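Local coordinates for terminal oxygenase component of carbazole (Janthinobacterium sp., PDB 7BUG), which catalyses the angular dioxygenation of carbazole at C-9a and C-1 as the oxygenase component of carbazole 1,9a-dioxygenase, using a Rieske [2Fe-2S] cluster and a mononuclear iron, at residues Gly14-His28 and Trp365-Gln379. Residues are numbered along the deposited sequence; the frame is centred on the assembly and turned at random.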
ATOM      1  N   GLY A  14      24.748 -18.647 -11.509  1.00 20.36           N
ATOM      2  CA  GLY A  14      25.462 -17.984 -12.616  1.00 19.48           C
ATOM      3  C   GLY A  14      25.749 -16.500 -12.350  1.00 19.82           C
ATOM      4  O   GLY A  14      26.680 -15.950 -13.015  1.00 19.56           O
ATOM      5  N   TRP A  15      24.973 -15.848 -11.464  1.00 17.72           N
ATOM      6  CA  TRP A  15      24.929 -14.366 -11.370  1.00 16.32           C
ATOM      7  C   TRP A  15      24.180 -13.925 -10.105  1.00 15.95           C
ATOM      8  O   TRP A  15      23.361 -12.955 -10.137  1.00 14.90           O
ATOM      9  CB  TRP A  15      24.358 -13.784 -12.668  1.00 16.34           C
ATOM     10  CG  TRP A  15      23.089 -14.432 -13.117  1.00 17.23           C
ATOM     11  CD1 TRP A  15      21.829 -14.187 -12.662  1.00 17.97           C
ATOM     12  CD2 TRP A  15      22.931 -15.332 -14.225  1.00 21.08           C
ATOM     13  NE1 TRP A  15      20.904 -14.919 -13.353  1.00 22.08           N
ATOM     14  CE2 TRP A  15      21.551 -15.640 -14.317  1.00 22.48           C
ATOM     15  CE3 TRP A  15      23.807 -15.906 -15.141  1.00 20.97           C
ATOM     16  CZ2 TRP A  15      21.027 -16.497 -15.277  1.00 24.94           C
ATOM     17  CZ3 TRP A  15      23.289 -16.788 -16.060  1.00 24.05           C
ATOM     18  CH2 TRP A  15      21.925 -17.051 -16.152  1.00 23.93           C
ATOM     19  N   ALA A  16      24.453 -14.553  -8.972  1.00 16.66           N
ATOM     20  CA  ALA A  16      23.717 -14.324  -7.719  1.00 14.68           C
ATOM     21  C   ALA A  16      23.953 -12.901  -7.203  1.00 15.22           C
ATOM     22  O   ALA A  16      22.997 -12.288  -6.728  1.00 15.55           O
ATOM     23  CB  ALA A  16      24.091 -15.332  -6.662  1.00 16.43           C
ATOM     24  N   PRO A  17      25.164 -12.307  -7.284  1.00 15.04           N
ATOM     25  CA  PRO A  17      25.355 -10.941  -6.767  1.00 15.05           C
ATOM     26  C   PRO A  17      24.483  -9.932  -7.533  1.00 13.59           C
ATOM     27  O   PRO A  17      23.929  -9.043  -6.926  1.00 13.84           O
ATOM     28  CB  PRO A  17      26.844 -10.666  -6.967  1.00 16.06           C
ATOM     29  CG  PRO A  17      27.464 -12.084  -6.914  1.00 17.09           C
ATOM     30  CD  PRO A  17      26.452 -12.923  -7.676  1.00 16.26           C
ATOM     31  N   TYR A  18      24.357 -10.140  -8.821  1.00 12.76           N
ATOM     32  CA  TYR A  18      23.485  -9.267  -9.680  1.00 13.22           C
ATOM     33  C   TYR A  18      22.040  -9.366  -9.218  1.00 14.86           C
ATOM     34  O   TYR A  18      21.359  -8.330  -9.144  1.00 14.80           O
ATOM     35  CB  TYR A  18      23.619  -9.689 -11.124  1.00 13.15           C
ATOM     36  CG  TYR A  18      22.732  -8.924 -12.070  1.00 13.91           C
ATOM     37  CD1 TYR A  18      23.020  -7.635 -12.436  1.00 13.52           C
ATOM     38  CD2 TYR A  18      21.591  -9.504 -12.559  1.00 14.48           C
ATOM     39  CE1 TYR A  18      22.203  -6.964 -13.348  1.00 14.07           C
ATOM     40  CE2 TYR A  18      20.778  -8.866 -13.467  1.00 13.64           C
ATOM     41  CZ  TYR A  18      21.093  -7.602 -13.887  1.00 13.65           C
ATOM     42  OH  TYR A  18      20.385  -6.960 -14.871  1.00 12.69           O
ATOM     43  N   VAL A  19      21.541 -10.586  -8.963  1.00 14.96           N
ATOM     44  CA  VAL A  19      20.153 -10.775  -8.459  1.00 15.10           C
ATOM     45  C   VAL A  19      20.008 -10.153  -7.071  1.00 14.61           C
ATOM     46  O   VAL A  19      18.930  -9.616  -6.735  1.00 15.07           O
ATOM     47  CB  VAL A  19      19.764 -12.263  -8.487  1.00 15.26           C
ATOM     48  CG1 VAL A  19      18.448 -12.449  -7.789  1.00 16.98           C
ATOM     49  CG2 VAL A  19      19.738 -12.745  -9.910  1.00 18.24           C
ATOM     50  N   ASP A  20      21.066 -10.133  -6.258  1.00 13.71           N
ATOM     51  CA  ASP A  20      20.972  -9.505  -4.938  1.00 14.30           C
ATOM     52  C   ASP A  20      20.928  -7.972  -5.059  1.00 13.88           C
ATOM     53  O   ASP A  20      20.497  -7.283  -4.082  1.00 14.36           O
ATOM     54  CB  ASP A  20      22.174  -9.909  -4.086  1.00 15.19           C
ATOM     55  CG  ASP A  20      21.935  -9.745  -2.620  1.00 17.87           C
ATOM     56  OD1 ASP A  20      20.796  -9.959  -2.196  1.00 18.06           O
ATOM     57  OD2 ASP A  20      22.942  -9.517  -1.915  1.00 22.35           O
ATOM     58  N   ALA A  21      21.402  -7.421  -6.167  1.00 13.98           N
ATOM     59  CA  ALA A  21      21.665  -5.964  -6.285  1.00 12.30           C
ATOM     60  C   ALA A  21      20.398  -5.161  -6.642  1.00 11.97           C
ATOM     61  O   ALA A  21      20.419  -4.331  -7.551  1.00 11.59           O
ATOM     62  CB  ALA A  21      22.838  -5.706  -7.178  1.00 12.56           C
ATOM     63  N   LYS A  22      19.331  -5.356  -5.866  1.00 13.89           N
ATOM     64  CA  LYS A  22      18.020  -4.714  -6.049  1.00 14.82           C
ATOM     65  C   LYS A  22      18.133  -3.189  -5.953  1.00 15.03           C
ATOM     66  O   LYS A  22      17.402  -2.472  -6.687  1.00 13.17           O
ATOM     67  CB  LYS A  22      17.048  -5.304  -5.019  1.00 17.93           C
ATOM     68  CG  LYS A  22      15.628  -4.801  -5.140  1.00 26.32           C
ATOM     69  CD  LYS A  22      14.756  -5.453  -4.102  1.00 27.81           C
ATOM     70  CE  LYS A  22      14.745  -6.953  -4.272  1.00 31.34           C
ATOM     71  NZ  LYS A  22      13.393  -7.469  -3.952  1.00 31.60           N
ATOM     72  N   LEU A  23      19.044  -2.677  -5.117  1.00 13.68           N
ATOM     73  CA  LEU A  23      19.256  -1.217  -4.935  1.00 15.44           C
ATOM     74  C   LEU A  23      20.416  -0.680  -5.770  1.00 13.99           C
ATOM     75  O   LEU A  23      20.729   0.527  -5.627  1.00 15.87           O
ATOM     76  CB  LEU A  23      19.529  -0.932  -3.452  1.00 16.28           C
ATOM     77  CG  LEU A  23      18.319  -0.918  -2.550  1.00 21.03           C
ATOM     78  CD1 LEU A  23      18.769  -0.901  -1.092  1.00 24.35           C
ATOM     79  CD2 LEU A  23      17.408   0.280  -2.857  1.00 23.71           C
ATOM     80  N   GLY A  24      21.034  -1.480  -6.629  1.00 12.47           N
ATOM     81  CA  GLY A  24      22.191  -1.075  -7.420  1.00 11.58           C
ATOM     82  C   GLY A  24      23.511  -1.347  -6.724  1.00 11.80           C
ATOM     83  O   GLY A  24      23.554  -1.882  -5.601  1.00 11.70           O
ATOM     84  N   PHE A  25      24.561  -0.892  -7.352  1.00 12.13           N
ATOM     85  CA  PHE A  25      25.958  -1.125  -6.922  1.00 11.43           C
ATOM     86  C   PHE A  25      26.483   0.137  -6.272  1.00 11.44           C
ATOM     87  O   PHE A  25      26.560   1.216  -6.905  1.00 12.54           O
ATOM     88  CB  PHE A  25      26.802  -1.561  -8.116  1.00 12.60           C
ATOM     89  CG  PHE A  25      26.326  -2.864  -8.700  1.00 12.15           C
ATOM     90  CD1 PHE A  25      26.229  -4.021  -7.926  1.00 13.05           C
ATOM     91  CD2 PHE A  25      26.081  -2.945 -10.061  1.00 12.19           C
ATOM     92  CE1 PHE A  25      25.878  -5.233  -8.520  1.00 13.23           C
ATOM     93  CE2 PHE A  25      25.755  -4.168 -10.636  1.00 13.36           C
ATOM     94  CZ  PHE A  25      25.601  -5.298  -9.859  1.00 13.80           C
ATOM     95  N   ARG A  26      26.951  -0.008  -5.041  1.00 11.69           N
ATOM     96  CA  ARG A  26      27.633   1.055  -4.309  1.00 11.73           C
ATOM     97  C   ARG A  26      29.049   1.226  -4.878  1.00 12.07           C
ATOM     98  O   ARG A  26      29.544   0.300  -5.514  1.00 12.30           O
ATOM     99  CB  ARG A  26      27.603   0.780  -2.808  1.00 12.09           C
ATOM    100  CG  ARG A  26      28.025   1.959  -1.944  1.00 12.76           C
ATOM    101  CD  ARG A  26      27.889   1.587  -0.468  1.00 12.85           C
ATOM    102  NE  ARG A  26      28.190   2.750   0.326  1.00 13.27           N
ATOM    103  CZ  ARG A  26      27.337   3.763   0.515  1.00 12.38           C
ATOM    104  NH1 ARG A  26      26.060   3.646   0.158  1.00 12.49           N
ATOM    105  NH2 ARG A  26      27.740   4.815   1.202  1.00 14.12           N
ATOM    106  N   ASN A  27      29.646   2.388  -4.650  1.00 11.62           N
ATOM    107  CA  ASN A  27      31.040   2.711  -5.016  1.00 11.85           C
ATOM    108  C   ASN A  27      31.178   2.842  -6.537  1.00 11.68           C
ATOM    109  O   ASN A  27      32.207   2.452  -7.101  1.00 12.04           O
ATOM    110  CB  ASN A  27      31.984   1.676  -4.382  1.00 12.64           C
ATOM    111  CG  ASN A  27      31.805   1.625  -2.889  1.00 12.55           C
ATOM    112  OD1 ASN A  27      31.862   2.664  -2.246  1.00 15.31           O
ATOM    113  ND2 ASN A  27      31.540   0.462  -2.310  1.00 15.88           N
ATOM    114  N   HIS A  28      30.182   3.450  -7.217  1.00 10.34           N
ATOM    115  CA  HIS A  28      30.272   3.890  -8.609  1.00 10.21           C
ATOM    116  C   HIS A  28      29.704   5.306  -8.719  1.00 10.30           C
ATOM    117  O   HIS A  28      28.959   5.732  -7.839  1.00 11.06           O
ATOM    118  CB  HIS A  28      29.510   2.966  -9.577  1.00  9.93           C
ATOM    119  CG  HIS A  28      29.980   1.560  -9.657  1.00 10.49           C
ATOM    120  ND1 HIS A  28      30.819   1.144 -10.647  1.00 11.00           N
ATOM    121  CD2 HIS A  28      29.717   0.492  -8.891  1.00 11.82           C
ATOM    122  CE1 HIS A  28      31.050  -0.162 -10.444  1.00 11.22           C
ATOM    123  NE2 HIS A  28      30.384  -0.600  -9.408  1.00 11.07           N
ATOM    124  N   TRP A 365      26.191  -9.819 -19.477  1.00 14.08           N
ATOM    125  CA  TRP A 365      26.092  -8.620 -18.617  1.00 14.20           C
ATOM    126  C   TRP A 365      25.893  -9.031 -17.155  1.00 14.03           C
ATOM    127  O   TRP A 365      26.532  -8.444 -16.262  1.00 14.57           O
ATOM    128  CB  TRP A 365      24.971  -7.678 -19.109  1.00 14.72           C
ATOM    129  CG  TRP A 365      24.337  -6.893 -18.002  1.00 13.31           C
ATOM    130  CD1 TRP A 365      23.091  -7.086 -17.504  1.00 13.03           C
ATOM    131  CD2 TRP A 365      24.888  -5.791 -17.255  1.00 13.19           C
ATOM    132  NE1 TRP A 365      22.840  -6.250 -16.478  1.00 12.46           N
ATOM    133  CE2 TRP A 365      23.914  -5.435 -16.307  1.00 12.49           C
ATOM    134  CE3 TRP A 365      26.100  -5.086 -17.290  1.00 13.74           C
ATOM    135  CZ2 TRP A 365      24.062  -4.379 -15.429  1.00 13.74           C
ATOM    136  CZ3 TRP A 365      26.244  -4.030 -16.421  1.00 13.32           C
ATOM    137  CH2 TRP A 365      25.256  -3.704 -15.509  1.00 13.29           C
ATOM    138  N   ARG A 366      25.003  -9.982 -16.883  1.00 13.16           N
ATOM    139  CA  ARG A 366      24.654 -10.369 -15.502  1.00 13.52           C
ATOM    140  C   ARG A 366      25.914 -10.909 -14.814  1.00 12.99           C
ATOM    141  O   ARG A 366      26.159 -10.622 -13.622  1.00 14.02           O
ATOM    142  CB  ARG A 366      23.515 -11.367 -15.438  1.00 14.33           C
ATOM    143  CG  ARG A 366      22.193 -10.847 -15.992  1.00 12.95           C
ATOM    144  CD  ARG A 366      21.180 -11.979 -15.793  1.00 14.66           C
ATOM    145  NE  ARG A 366      19.842 -11.554 -16.193  1.00 13.76           N
ATOM    146  CZ  ARG A 366      18.839 -12.414 -16.365  1.00 14.71           C
ATOM    147  NH1 ARG A 366      19.027 -13.707 -16.110  1.00 15.48           N
ATOM    148  NH2 ARG A 366      17.649 -11.932 -16.679  1.00 14.55           N
ATOM    149  N   LYS A 367      26.705 -11.660 -15.579  1.00 14.19           N
ATOM    150  CA  LYS A 367      27.973 -12.227 -15.050  1.00 16.32           C
ATOM    151  C   LYS A 367      29.004 -11.124 -14.861  1.00 14.28           C
ATOM    152  O   LYS A 367      29.687 -11.119 -13.825  1.00 15.58           O
ATOM    153  CB  LYS A 367      28.447 -13.287 -16.037  1.00 18.96           C
ATOM    154  CG  LYS A 367      27.569 -14.522 -16.063  1.00 25.98           C
ATOM    155  CD  LYS A 367      28.263 -15.719 -16.723  1.00 29.89           C
ATOM    156  CE  LYS A 367      27.727 -16.086 -18.080  1.00 37.27           C
ATOM    157  NZ  LYS A 367      26.858 -17.288 -17.997  1.00 40.98           N
ATOM    158  N   LEU A 368      29.155 -10.263 -15.844  1.00 14.32           N
ATOM    159  CA  LEU A 368      30.122  -9.136 -15.740  1.00 14.73           C
ATOM    160  C   LEU A 368      29.758  -8.315 -14.500  1.00 15.16           C
ATOM    161  O   LEU A 368      30.637  -7.966 -13.673  1.00 14.73           O
ATOM    162  CB  LEU A 368      30.043  -8.279 -16.996  1.00 15.74           C
ATOM    163  CG  LEU A 368      30.945  -7.068 -16.842  1.00 17.71           C
ATOM    164  CD1 LEU A 368      32.215  -7.247 -17.626  1.00 18.41           C
ATOM    165  CD2 LEU A 368      30.243  -5.787 -17.186  1.00 18.81           C
ATOM    166  N   ALA A 369      28.477  -7.988 -14.321  1.00 14.33           N
ATOM    167  CA  ALA A 369      28.046  -7.129 -13.205  1.00 13.80           C
ATOM    168  C   ALA A 369      28.321  -7.861 -11.905  1.00 14.60           C
ATOM    169  O   ALA A 369      28.692  -7.208 -10.918  1.00 14.74           O
ATOM    170  CB  ALA A 369      26.567  -6.807 -13.336  1.00 13.94           C
ATOM    171  N   SER A 370      28.049  -9.168 -11.860  1.00 14.92           N
ATOM    172  CA  SER A 370      28.238  -9.976 -10.632  1.00 14.69           C
ATOM    173  C   SER A 370      29.716  -9.970 -10.240  1.00 15.08           C
ATOM    174  O   SER A 370      29.970  -9.870  -9.022  1.00 15.99           O
ATOM    175  CB  SER A 370      27.751 -11.369 -10.834  1.00 15.14           C
ATOM    176  OG  SER A 370      26.338 -11.460 -10.978  1.00 16.01           O
ATOM    177  N   GLU A 371      30.609 -10.060 -11.225  1.00 15.28           N
ATOM    178  CA  GLU A 371      32.060 -10.256 -10.945  1.00 18.33           C
ATOM    179  C   GLU A 371      32.729  -8.910 -10.646  1.00 21.23           C
ATOM    180  O   GLU A 371      33.648  -8.877  -9.798  1.00 20.18           O
ATOM    181  CB  GLU A 371      32.768 -10.979 -12.089  1.00 21.25           C
ATOM    182  CG  GLU A 371      34.250 -11.182 -11.782  1.00 29.72           C
ATOM    183  CD  GLU A 371      35.103 -11.893 -12.834  1.00 37.50           C
ATOM    184  OE1 GLU A 371      34.583 -12.171 -13.950  1.00 38.23           O
ATOM    185  OE2 GLU A 371      36.302 -12.145 -12.549  1.00 43.21           O
ATOM    186  N   HIS A 372      32.283  -7.812 -11.258  1.00 15.45           N
ATOM    187  CA  HIS A 372      33.089  -6.573 -11.365  1.00 15.71           C
ATOM    188  C   HIS A 372      32.442  -5.368 -10.695  1.00 15.27           C
ATOM    189  O   HIS A 372      33.065  -4.322 -10.718  1.00 16.57           O
ATOM    190  CB  HIS A 372      33.415  -6.268 -12.807  1.00 16.89           C
ATOM    191  CG  HIS A 372      34.347  -7.248 -13.410  1.00 22.07           C
ATOM    192  ND1 HIS A 372      35.667  -7.339 -13.011  1.00 21.76           N
ATOM    193  CD2 HIS A 372      34.142  -8.185 -14.373  1.00 24.65           C
ATOM    194  CE1 HIS A 372      36.259  -8.288 -13.744  1.00 22.97           C
ATOM    195  NE2 HIS A 372      35.332  -8.839 -14.571  1.00 25.23           N
ATOM    196  N   ASN A 373      31.269  -5.516 -10.085  1.00 14.86           N
ATOM    197  CA  ASN A 373      30.643  -4.409  -9.310  1.00 15.04           C
ATOM    198  C   ASN A 373      31.536  -4.038  -8.117  1.00 14.33           C
ATOM    199  O   ASN A 373      32.279  -4.907  -7.600  1.00 15.16           O
ATOM    200  CB  ASN A 373      29.245  -4.769  -8.857  1.00 14.53           C
ATOM    201  CG  ASN A 373      29.238  -5.742  -7.698  1.00 15.37           C
ATOM    202  OD1 ASN A 373      29.353  -5.342  -6.534  1.00 16.48           O
ATOM    203  ND2 ASN A 373      29.014  -7.015  -8.003  1.00 14.99           N
ATOM    204  N   GLN A 374      31.467  -2.795  -7.681  1.00 14.11           N
ATOM    205  CA  GLN A 374      32.293  -2.308  -6.546  1.00 14.62           C
ATOM    206  C   GLN A 374      31.541  -2.365  -5.220  1.00 14.11           C
ATOM    207  O   GLN A 374      32.030  -1.797  -4.225  1.00 16.03           O
ATOM    208  CB  GLN A 374      32.825  -0.910  -6.858  1.00 14.64           C
ATOM    209  CG  GLN A 374      33.686  -0.858  -8.113  1.00 15.96           C
ATOM    210  CD  GLN A 374      35.059  -1.465  -7.907  1.00 22.15           C
ATOM    211  OE1 GLN A 374      35.490  -1.629  -6.796  1.00 24.93           O
ATOM    212  NE2 GLN A 374      35.750  -1.819  -8.974  1.00 25.94           N
ATOM    213  N   GLY A 375      30.421  -3.069  -5.145  1.00 15.09           N
ATOM    214  CA  GLY A 375      29.716  -3.272  -3.888  1.00 14.62           C
ATOM    215  C   GLY A 375      28.217  -3.376  -4.091  1.00 14.77           C
ATOM    216  O   GLY A 375      27.688  -2.706  -4.996  1.00 15.82           O
ATOM    217  N   ILE A 376      27.553  -4.145  -3.249  0.51 14.06           N
ATOM    218  CA  ILE A 376      26.067  -4.290  -3.290  0.51 14.22           C
ATOM    219  C   ILE A 376      25.457  -3.352  -2.255  0.51 13.46           C
ATOM    220  O   ILE A 376      25.649  -3.528  -1.031  0.51 14.17           O
ATOM    221  CB  ILE A 376      25.634  -5.754  -3.124  0.51 14.99           C
ATOM    222  CG1 ILE A 376      26.097  -6.544  -4.349  0.51 15.57           C
ATOM    223  CG2 ILE A 376      24.138  -5.866  -2.887  0.51 15.54           C
ATOM    224  CD1 ILE A 376      26.022  -8.024  -4.202  0.51 16.29           C
ATOM    225  N   GLN A 377      24.677  -2.392  -2.740  1.00 12.77           N
ATOM    226  CA  GLN A 377      23.969  -1.475  -1.827  1.00 12.20           C
ATOM    227  C   GLN A 377      22.902  -2.251  -1.078  1.00 13.33           C
ATOM    228  O   GLN A 377      22.143  -3.058  -1.706  1.00 13.11           O
ATOM    229  CB  GLN A 377      23.353  -0.331  -2.634  1.00 10.78           C
ATOM    230  CG  GLN A 377      22.520   0.608  -1.788  1.00 10.57           C
ATOM    231  CD  GLN A 377      23.353   1.673  -1.108  1.00 11.78           C
ATOM    232  OE1 GLN A 377      24.577   1.516  -0.963  1.00 12.43           O
ATOM    233  NE2 GLN A 377      22.741   2.783  -0.712  1.00 11.39           N
ATOM    234  N   THR A 378      22.802  -2.010   0.219  1.00 13.83           N
ATOM    235  CA  THR A 378      21.816  -2.720   1.066  1.00 15.44           C
ATOM    236  C   THR A 378      21.031  -1.727   1.920  1.00 17.33           C
ATOM    237  O   THR A 378      21.360  -0.549   1.954  1.00 15.69           O
ATOM    238  CB  THR A 378      22.507  -3.724   2.005  1.00 16.99           C
ATOM    239  OG1 THR A 378      23.124  -2.968   3.044  1.00 17.32           O
ATOM    240  CG2 THR A 378      23.523  -4.590   1.299  1.00 20.62           C
ATOM    241  N   GLN A 379      19.945  -2.219   2.481  1.00 18.90           N
ATOM    242  CA  GLN A 379      19.055  -1.397   3.328  1.00 20.72           C
ATOM    243  C   GLN A 379      19.891  -0.930   4.519  1.00 20.41           C
ATOM    244  O   GLN A 379      19.617   0.168   5.050  1.00 20.60           O
ATOM    245  CB  GLN A 379      17.771  -2.161   3.689  1.00 23.79           C
ATOM    246  CG  GLN A 379      16.561  -1.803   2.839  1.00 29.83           C
ATOM    247  CD  GLN A 379      16.246  -0.331   2.725  1.00 30.45           C
ATOM    248  OE1 GLN A 379      16.227   0.439   3.702  1.00 40.70           O
ATOM    249  NE2 GLN A 379      15.958   0.073   1.506  1.00 36.75           N
TER
HETATM  250  O   HOH W   1      21.693  -3.516  -4.315  1.00 13.33           O
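Tyr18 and Ser370 mark where helix 16-20 crosses helix 365-372, axes 7.7 Å apart at 85°, before the following loops pair through a single bridge of Phe25 with Ile376. Tyr18 N donates to Ser370 OG, which itself donates to Arg366 O. Tyr18 is a knob among Trp365, Arg366, Ala369 and Ser370; with CG anti to the backbone N (chi1 177°), its ring has Arg366 CB over one face, and its OH accepts from Trp365 NE1 (3.0 Å) in the plane of the indole, nearly perpendicular to the tyrosine ring, while Glu176 holds the same hydroxyl. A leucine here would probably leave Trp365 NE1 without its acceptor and Glu176 without the hydroxyl. Arg366 lays CD over the five-membered ring of Trp15, 3.8 Å from its centroid, and sends its guanidinium on to Glu176 and Glu353. Asn373 stacks its amide on Phe25; ND2 is tied to Ala369 O, and OD1 accepts from Gly375 N in an Asx turn. His28 NE2 takes the N-H of Gln374 (3.0 Å), and Arg26 NH1 meets a lone pair of Gln377 OE1 (2.8 Å). This near-orthogonal helix packing joins the lead-in to the Rieske domain's edge strand 28-32 to helix 360-372 of the catalytic domain.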